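Purine nucleoside phosphorylase YlmD (Geobacillus stearothermophilus, PDB 6T1B) catalyses the phosphorolysis of adenosine, inosine and S-methyl-5'-thioadenosine to free base and ribose 1-phosphates, and also deaminates adenosine, using a catalytic zinc ion. Local coordinates at residues Q86-S91 / T102-V107; I172-G177 / A230-S235; D193-T198 / Y215-K220. All blocks are in the same frame, centred on the assembly; numbering follows the deposited sequence.

Contact 1: residues Q86-S91 / T102-V107; sequences QKVTKS and TAVPGV
Edge strand 85-87 of a mixed six-stranded sheet and the loop that carries the chain to its parallel neighbour, strand 109-112, meet here through Gln86 and Val88 on one side and Val104 and Val107 on the other. The connection has no alpha helix, and the loop packs Val104 and Val107 against Gln86 and Val88. Gln86 gives up the most surface. Its CG is anti to the backbone N (chi1 -164°), and a bend at chi2 (87°) sets OE1 on the loop side, with NE2 directed away from it. The side chain therefore passes obliquely across Val104 while remaining exposed: in the conformer described, CB, CG and OE1 of Gln86 each come to 4.0 Å from Val104 CG1. A glutamine suits this exposed place, because its methylenes pack on valine while its OE1 takes a water. Gln86 CB also approaches Val107 CG1 at 4.2 Å. The other branch of Val104 serves the interior, with its CG2 4.3 Å from Val88 CG1. Val75, on strand 74-75 of the other six-stranded sheet, touches both of these valines, so the beta-branched, wholly apolar residues fill a seam between the two sheets. Past Val104 the loop turns at Gly106, whose positive phi (76°) is easily reached without a CB; its backbone N is hydrogen-bonded to Glu78 OE2, a residue of the inosine pocket. Just beyond the strand, Thr89 OG1 accepts from Ser91 N at 3.2 Å, an ST turn. A single water joins the segments by polar bonds, donating to Gln86 OE1 at 2.7 Å and to Pro105 O at 2.8 Å.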
loop_
_atom_site.group_PDB
_atom_site.type_symbol
_atom_site.label_atom_id
_atom_site.label_comp_id
_atom_site.label_asym_id
_atom_site.label_seq_id
_atom_site.Cartn_x
_atom_site.Cartn_y
_atom_site.Cartn_z
ATOM N N GLN A 86 11.562 -6.374 2.631
ATOM C CA GLN A 86 12.469 -6.523 3.764
ATOM C C GLN A 86 11.689 -6.812 5.043
ATOM O O GLN A 86 10.713 -6.113 5.341
ATOM C CB GLN A 86 13.263 -5.230 3.980
ATOM C CG GLN A 86 14.476 -5.381 4.868
ATOM C CD GLN A 86 15.690 -5.813 4.071
ATOM O OE1 GLN A 86 16.313 -5.004 3.381
ATOM N NE2 GLN A 86 16.011 -7.088 4.130
ATOM N N LYS A 87 12.125 -7.809 5.793
ATOM C CA LYS A 87 11.633 -8.023 7.146
ATOM C C LYS A 87 12.285 -7.002 8.062
ATOM O O LYS A 87 13.507 -6.794 8.011
ATOM C CB LYS A 87 12.018 -9.418 7.616
ATOM C CG LYS A 87 11.609 -9.714 9.047
ATOM C CD LYS A 87 11.930 -11.135 9.425
ATOM C CE LYS A 87 11.479 -11.482 10.852
ATOM N NZ LYS A 87 11.543 -12.951 11.110
ATOM N N VAL A 88 11.474 -6.344 8.892
ATOM C CA VAL A 88 11.988 -5.358 9.834
ATOM C C VAL A 88 11.556 -5.669 11.255
ATOM O O VAL A 88 10.615 -6.430 11.496
ATOM C CB VAL A 88 11.555 -3.928 9.452
ATOM C CG1 VAL A 88 12.162 -3.555 8.102
ATOM C CG2 VAL A 88 10.026 -3.820 9.403
ATOM N N THR A 89 12.277 -5.069 12.211
ATOM C CA THR A 89 12.069 -5.292 13.632
ATOM C C THR A 89 12.159 -3.960 14.364
ATOM O O THR A 89 12.337 -2.900 13.765
ATOM C CB THR A 89 13.129 -6.241 14.214
ATOM O OG1 THR A 89 14.409 -5.579 14.188
ATOM C CG2 THR A 89 13.191 -7.539 13.433
ATOM N N LYS A 90 12.058 -4.014 15.692
ATOM C CA LYS A 90 12.172 -2.776 16.463
ATOM C C LYS A 90 13.509 -2.083 16.240
ATOM O O LYS A 90 13.586 -0.856 16.405
ATOM C CB LYS A 90 11.849 -3.029 17.933
ATOM C CG LYS A 90 10.338 -3.047 18.175
ATOM C CD LYS A 90 9.915 -3.664 19.501
ATOM C CE LYS A 90 10.536 -2.954 20.680
ATOM N NZ LYS A 90 9.716 -3.150 21.908
ATOM N N SER A 91 14.544 -2.809 15.804
ATOM C CA SER A 91 15.828 -2.164 15.554
ATOM C C SER A 91 15.782 -1.240 14.344
ATOM O O SER A 91 16.706 -0.438 14.163
ATOM C CB SER A 91 16.941 -3.199 15.383
ATOM O OG SER A 91 16.793 -3.952 14.195
ATOM N N THR A 102 17.083 7.848 5.311
ATOM C CA THR A 102 17.292 6.707 6.194
ATOM C C THR A 102 16.252 5.609 6.008
ATOM O O THR A 102 16.276 4.622 6.748
ATOM C CB THR A 102 17.348 7.102 7.681
ATOM O OG1 THR A 102 16.062 7.532 8.141
ATOM C CG2 THR A 102 18.374 8.180 7.921
ATOM N N ALA A 103 15.328 5.764 5.065
ATOM C CA ALA A 103 14.372 4.703 4.775
ATOM C C ALA A 103 15.097 3.421 4.363
ATOM O O ALA A 103 16.215 3.457 3.857
ATOM C CB ALA A 103 13.460 5.146 3.632
ATOM N N VAL A 104 14.449 2.283 4.575
ATOM C CA VAL A 104 15.028 1.003 4.175
ATOM C C VAL A 104 15.264 1.061 2.674
ATOM O O VAL A 104 14.302 1.254 1.917
ATOM C CB VAL A 104 14.087 -0.156 4.534
ATOM C CG1 VAL A 104 14.659 -1.481 4.062
ATOM C CG2 VAL A 104 13.796 -0.175 6.001
ATOM N N PRO A 105 16.489 0.874 2.188
ATOM C CA PRO A 105 16.749 1.132 0.771
ATOM C C PRO A 105 16.333 -0.010 -0.144
ATOM O O PRO A 105 16.381 -1.188 0.211
ATOM C CB PRO A 105 18.273 1.325 0.726
ATOM C CG PRO A 105 18.772 0.560 1.890
ATOM C CD PRO A 105 17.733 0.658 2.955
ATOM N N GLY A 106 15.904 0.370 -1.345
ATOM C CA GLY A 106 15.792 -0.571 -2.444
ATOM C C GLY A 106 14.609 -1.512 -2.375
ATOM O O GLY A 106 14.589 -2.495 -3.125
ATOM N N VAL A 107 13.648 -1.275 -1.492
ATOM C CA VAL A 107 12.528 -2.189 -1.357
ATOM C C VAL A 107 11.211 -1.432 -1.450
ATOM O O VAL A 107 11.129 -0.229 -1.178
ATOM C CB VAL A 107 12.576 -3.065 -0.082
ATOM C CG1 VAL A 107 13.915 -3.747 0.093
ATOM C CG2 VAL A 107 12.231 -2.272 1.143
HETATM O O HOH W 1 17.481 -2.943 2.134
#

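Contact 2: residues I172-G177 / A230-S235; sequences IYVAIG and AGVPNS
Val232 inserts its side chain against Ile172 and Val174 where a helix hands over to a strand, in a beta-alpha-beta crossover enlarged by an insertion: strand 173-176 runs parallel to strand 237-239, and helix 219-229 precedes the latter. Gly231 ends that helix in a Schellman motif; with phi at 109°, a CB would be pressed against the preceding carbonyl O. The chain then turns so that the CB of Val232 points toward the strand, and its two methyls divide the work. CG1, anti to the backbone N (chi1 -180°), rests 3.8 Å from Ile172 O and 4.3 Å from Val174 CG2. CG2, beside the backbone N, meets Ile172 CG2 at 4.4 Å. Short, branched and rigid, valine can fill both positions at once. Val158 of helix 153-163 also packs on Val232, while Leu227 of helix 219-229 lies on Val174, which buries the cluster between helices and sheet. The carbonyl that CG1 touches is not left to methyl groups, since His236 ND1 is hydrogen-bonded to Ile172 O. Pro233, its ring stiffening the chain before the strand, brings CD to 4.2 Å from that same Ile172 O.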
loop_
_atom_site.group_PDB
_atom_site.type_symbol
_atom_site.label_atom_id
_atom_site.label_comp_id
_atom_site.label_asym_id
_atom_site.label_seq_id
_atom_site.Cartn_x
_atom_site.Cartn_y
_atom_site.Cartn_z
ATOM N N ILE A 172 -2.990 -16.593 5.741
ATOM C CA ILE A 172 -2.793 -15.198 5.379
ATOM C C ILE A 172 -4.110 -14.581 4.948
ATOM O O ILE A 172 -4.936 -15.237 4.296
ATOM C CB ILE A 172 -1.741 -15.082 4.256
ATOM C CG1 ILE A 172 -0.428 -15.697 4.750
ATOM C CG2 ILE A 172 -1.579 -13.640 3.803
ATOM C CD1 ILE A 172 0.670 -15.705 3.690
ATOM N N TYR A 173 -4.300 -13.325 5.314
ATOM C CA TYR A 173 -5.426 -12.505 4.898
ATOM C C TYR A 173 -4.869 -11.221 4.314
ATOM O O TYR A 173 -3.821 -10.722 4.740
ATOM C CB TYR A 173 -6.353 -12.189 6.070
ATOM C CG TYR A 173 -6.923 -13.408 6.741
ATOM C CD1 TYR A 173 -8.220 -13.833 6.484
ATOM C CD2 TYR A 173 -6.178 -14.120 7.664
ATOM C CE1 TYR A 173 -8.741 -14.949 7.105
ATOM C CE2 TYR A 173 -6.699 -15.237 8.291
ATOM C CZ TYR A 173 -7.973 -15.645 8.012
ATOM O OH TYR A 173 -8.470 -16.748 8.665
ATOM N N VAL A 174 -5.551 -10.705 3.300
ATOM C CA VAL A 174 -5.054 -9.572 2.530
ATOM C C VAL A 174 -6.158 -8.544 2.361
ATOM O O VAL A 174 -7.310 -8.907 2.103
ATOM C CB VAL A 174 -4.539 -10.012 1.139
ATOM C CG1 VAL A 174 -4.248 -8.790 0.306
ATOM C CG2 VAL A 174 -3.318 -10.926 1.288
ATOM N N ALA A 175 -5.813 -7.267 2.478
ATOM C CA ALA A 175 -6.700 -6.198 2.049
ATOM C C ALA A 175 -5.974 -5.434 0.953
ATOM O O ALA A 175 -4.814 -5.047 1.122
ATOM C CB ALA A 175 -7.058 -5.264 3.192
ATOM N N ILE A 176 -6.640 -5.249 -0.183
ATOM C CA ILE A 176 -6.131 -4.434 -1.280
ATOM C C ILE A 176 -6.841 -3.099 -1.156
ATOM O O ILE A 176 -8.080 -3.054 -1.185
ATOM C CB ILE A 176 -6.385 -5.121 -2.623
ATOM C CG1 ILE A 176 -5.493 -6.356 -2.739
ATOM C CG2 ILE A 176 -6.152 -4.173 -3.783
ATOM C CD1 ILE A 176 -5.879 -7.282 -3.849
ATOM N N GLY A 177 -6.085 -2.037 -0.939
ATOM C CA GLY A 177 -6.653 -0.756 -0.586
ATOM C C GLY A 177 -6.960 0.132 -1.770
ATOM O O GLY A 177 -6.815 -0.272 -2.934
ATOM N N ALA A 230 -0.675 -17.628 -5.617
ATOM C CA ALA A 230 0.312 -17.932 -4.585
ATOM C C ALA A 230 -0.266 -18.721 -3.415
ATOM O O ALA A 230 0.486 -19.116 -2.519
ATOM C CB ALA A 230 0.940 -16.632 -4.067
ATOM N N GLY A 231 -1.575 -18.968 -3.397
ATOM C CA GLY A 231 -2.191 -19.793 -2.385
ATOM C C GLY A 231 -3.054 -19.076 -1.374
ATOM O O GLY A 231 -3.639 -19.726 -0.506
ATOM N N VAL A 232 -3.168 -17.770 -1.438
ATOM C CA VAL A 232 -4.024 -17.078 -0.466
ATOM C C VAL A 232 -5.481 -17.360 -0.815
ATOM O O VAL A 232 -5.890 -17.119 -1.964
ATOM C CB VAL A 232 -3.759 -15.579 -0.475
ATOM C CG1 VAL A 232 -4.651 -14.901 0.544
ATOM C CG2 VAL A 232 -2.277 -15.291 -0.183
ATOM N N PRO A 233 -6.298 -17.823 0.123
ATOM C CA PRO A 233 -7.677 -18.195 -0.224
ATOM C C PRO A 233 -8.494 -16.989 -0.666
ATOM O O PRO A 233 -8.371 -15.893 -0.102
ATOM C CB PRO A 233 -8.233 -18.779 1.081
ATOM C CG PRO A 233 -7.019 -19.253 1.828
ATOM C CD PRO A 233 -5.955 -18.228 1.505
ATOM N N ASN A 234 -9.387 -17.241 -1.635
ATOM C CA ASN A 234 -10.269 -16.201 -2.163
ATOM C C ASN A 234 -10.983 -15.457 -1.041
ATOM O O ASN A 234 -11.066 -14.227 -1.056
ATOM C CB ASN A 234 -11.270 -16.855 -3.116
ATOM C CG ASN A 234 -12.264 -15.882 -3.713
ATOM O OD1 ASN A 234 -11.876 -14.874 -4.300
ATOM N ND2 ASN A 234 -13.554 -16.184 -3.563
ATOM N N SER A 235 -11.528 -16.193 -0.071
ATOM C CA SER A 235 -12.327 -15.585 0.996
ATOM C C SER A 235 -11.478 -14.824 2.005
ATOM O O SER A 235 -12.033 -14.189 2.908
ATOM C CB SER A 235 -13.196 -16.648 1.675
ATOM O OG SER A 235 -12.399 -17.616 2.314
#

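Contact 3: residues D193-T198 / Y215-K220; sequences DSLRPT and YALDLK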
loop_
_atom_site.group_PDB
_atom_site.type_symbol
_atom_site.label_atom_id
_atom_site.label_comp_id
_atom_site.label_asym_id
_atom_site.label_seq_id
_atom_site.Cartn_x
_atom_site.Cartn_y
_atom_site.Cartn_z
ATOM N N ASP A 193 1.911 -6.441 -21.573
ATOM C CA ASP A 193 2.814 -7.532 -21.927
ATOM C C ASP A 193 3.711 -7.919 -20.757
ATOM O O ASP A 193 4.046 -9.099 -20.589
ATOM C CB ASP A 193 3.664 -7.150 -23.143
ATOM C CG ASP A 193 2.872 -7.143 -24.430
ATOM O OD1 ASP A 193 1.789 -7.761 -24.468
ATOM O OD2 ASP A 193 3.337 -6.528 -25.412
ATOM N N SER A 194 4.130 -6.942 -19.951
ATOM C CA SER A 194 4.950 -7.256 -18.790
ATOM C C SER A 194 4.147 -7.959 -17.705
ATOM O O SER A 194 4.729 -8.669 -16.875
ATOM C CB SER A 194 5.565 -5.976 -18.217
ATOM O OG SER A 194 4.597 -5.236 -17.491
ATOM N N LEU A 195 2.831 -7.760 -17.680
ATOM C CA LEU A 195 1.989 -8.397 -16.686
ATOM C C LEU A 195 1.545 -9.791 -17.083
ATOM O O LEU A 195 1.327 -10.628 -16.192
ATOM C CB LEU A 195 0.745 -7.546 -16.405
ATOM C CG LEU A 195 1.004 -6.166 -15.818
ATOM C CD1 LEU A 195 -0.269 -5.343 -15.767
ATOM C CD2 LEU A 195 1.596 -6.273 -14.413
ATOM N N ARG A 196 1.385 -10.068 -18.378
ATOM C CA ARG A 196 0.873 -11.371 -18.788
ATOM C C ARG A 196 1.644 -12.533 -18.172
ATOM O O ARG A 196 0.992 -13.491 -17.716
ATOM C CB ARG A 196 0.834 -11.500 -20.320
ATOM C CG ARG A 196 -0.434 -10.946 -20.931
ATOM C CD ARG A 196 -0.873 -11.698 -22.184
ATOM N NE ARG A 196 -1.782 -10.864 -22.966
ATOM C CZ ARG A 196 -1.391 -9.785 -23.634
ATOM N NH1 ARG A 196 -0.112 -9.433 -23.614
ATOM N NH2 ARG A 196 -2.271 -9.058 -24.308
ATOM N N PRO A 197 2.977 -12.508 -18.103
ATOM C CA PRO A 197 3.705 -13.675 -17.581
ATOM C C PRO A 197 3.445 -13.972 -16.124
ATOM O O PRO A 197 3.793 -15.062 -15.666
ATOM C CB PRO A 197 5.181 -13.303 -17.801
ATOM C CG PRO A 197 5.162 -12.261 -18.869
ATOM C CD PRO A 197 3.887 -11.498 -18.678
ATOM N N THR A 198 2.868 -13.042 -15.367
ATOM C CA THR A 198 2.705 -13.217 -13.929
ATOM C C THR A 198 1.378 -13.863 -13.555
ATOM O O THR A 198 1.140 -14.124 -12.369
ATOM C CB THR A 198 2.814 -11.865 -13.214
ATOM O OG1 THR A 198 1.614 -11.114 -13.441
ATOM C CG2 THR A 198 4.014 -11.064 -13.716
ATOM N N TYR A 215 -5.272 -0.050 -23.042
ATOM C CA TYR A 215 -5.923 -0.981 -22.133
ATOM C C TYR A 215 -6.285 -0.296 -20.832
ATOM O O TYR A 215 -5.431 0.329 -20.192
ATOM C CB TYR A 215 -5.004 -2.164 -21.838
ATOM C CG TYR A 215 -4.551 -2.859 -23.082
ATOM C CD1 TYR A 215 -3.405 -2.445 -23.749
ATOM C CD2 TYR A 215 -5.274 -3.913 -23.620
ATOM C CE1 TYR A 215 -2.985 -3.066 -24.899
ATOM C CE2 TYR A 215 -4.859 -4.544 -24.772
ATOM C CZ TYR A 215 -3.716 -4.112 -25.408
ATOM O OH TYR A 215 -3.304 -4.734 -26.563
ATOM N N ALA A 216 -7.559 -0.412 -20.457
ATOM C CA ALA A 216 -7.982 -0.053 -19.114
ATOM C C ALA A 216 -7.535 -1.144 -18.153
ATOM O O ALA A 216 -7.996 -2.293 -18.268
ATOM C CB ALA A 216 -9.499 0.085 -19.084
ATOM N N LEU A 217 -6.649 -0.808 -17.230
ATOM C CA LEU A 217 -5.967 -1.797 -16.409
ATOM C C LEU A 217 -6.462 -1.734 -14.977
ATOM O O LEU A 217 -6.560 -0.644 -14.402
ATOM C CB LEU A 217 -4.462 -1.547 -16.450
ATOM C CG LEU A 217 -3.581 -2.355 -15.508
ATOM C CD1 LEU A 217 -3.731 -3.828 -15.781
ATOM C CD2 LEU A 217 -2.155 -1.933 -15.670
ATOM N N ASP A 218 -6.748 -2.902 -14.404
ATOM C CA ASP A 218 -7.219 -3.041 -13.019
ATOM C C ASP A 218 -6.080 -3.679 -12.212
ATOM O O ASP A 218 -5.986 -4.912 -12.120
ATOM C CB ASP A 218 -8.475 -3.889 -12.971
ATOM C CG ASP A 218 -9.099 -3.929 -11.583
ATOM O OD1 ASP A 218 -10.273 -4.367 -11.495
ATOM O OD2 ASP A 218 -8.431 -3.523 -10.612
ATOM N N LEU A 219 -5.193 -2.847 -11.662
ATOM C CA LEU A 219 -4.075 -3.372 -10.886
ATOM C C LEU A 219 -4.544 -4.062 -9.611
ATOM O O LEU A 219 -3.857 -4.953 -9.111
ATOM C CB LEU A 219 -3.073 -2.274 -10.539
ATOM C CG LEU A 219 -2.094 -1.863 -11.629
ATOM C CD1 LEU A 219 -1.229 -0.732 -11.092
ATOM C CD2 LEU A 219 -1.249 -3.019 -12.115
ATOM N N LYS A 220 -5.681 -3.654 -9.052
ATOM C CA LYS A 220 -6.178 -4.340 -7.867
ATOM C C LYS A 220 -6.449 -5.798 -8.211
ATOM O O LYS A 220 -6.015 -6.712 -7.501
ATOM C CB LYS A 220 -7.462 -3.689 -7.360
ATOM C CG LYS A 220 -7.312 -2.300 -6.792
ATOM C CD LYS A 220 -8.679 -1.811 -6.332
ATOM C CE LYS A 220 -8.630 -0.369 -5.944
ATOM N NZ LYS A 220 -10.020 0.138 -5.905
#
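Leu195 supplies most of what segment 193-198 buries here, and Leu217 and Leu219 receive it, in the small antiparallel sheet and helix region inserted between strands 173-176 and 237-239. Helix 189-195 lies beside strand 214-217, which passes through Asp218 into helix 219-229, so one leucine bridges a strand end and a helix start. The side chains of Leu195 and Leu217 reach for each other tip to tip. Leu217 holds CG anti to its backbone N (chi1 172°), presenting both methyls: Leu195 CD1 sits 3.8 Å from Leu217 CD1 and 3.9 Å from Leu217 CD2. The same methyl comes to 4.4 Å from Leu219 CD2, whose end turns in although its CB does not point at the helix. Leucine suits all three places, being long enough to span the gap between backbones and wholly apolar. Thr149 of helix 146-150 touches both Leu195 and Leu219, and Tyr185 lies on Leu217 and Leu219. Between the two leucines Asp218 takes the N-cap of helix 219-229, its OD2 hydrogen-bonded to the N of Glu221.

The end of the helix and the 3-10 turn after it are tied by polar side chains. Arg196, its end swung back along the chain, makes a salt bridge from NH1 to Asp193 OD1 at 2.7 Å; the carboxylate oxygen lies 2° out of the guanidinium plane and is met nearly along its C-O axis, though the N-H...O angle of 137° leaves the bond bent. The carbonyl of Leu195 is gripped twice by Thr198, a residue able to offer a hydroxyl as well as its amide. Thr198 N donates to Leu195 O at 3.0 Å, and Thr198 OG1 donates to a lone pair of that oxygen, in the carbonyl plane, at 2.8 Å.

Overall arrangement
Contacts 1 and 2 reach the same six-stranded sheet, the first at edge strand 85-87 and the second near the other edge, their centres 24 Å apart. Contact 3 is nested in the chain between the segments of contact 2, with 18 Å between centres, and the two touch: Gly177 O lies 3.5 Å from Lys220 CE. Contacts 1 and 3, with centres 28 Å apart, both come near the active site. Val107 of contact 1 has its side chain about 10 Å from the bound inosine, while that of Leu219 in contact 3 is about 6 Å from the side chain of Cys126, a ligand of the catalytic zinc ion. Contact 2 lies away from these sites.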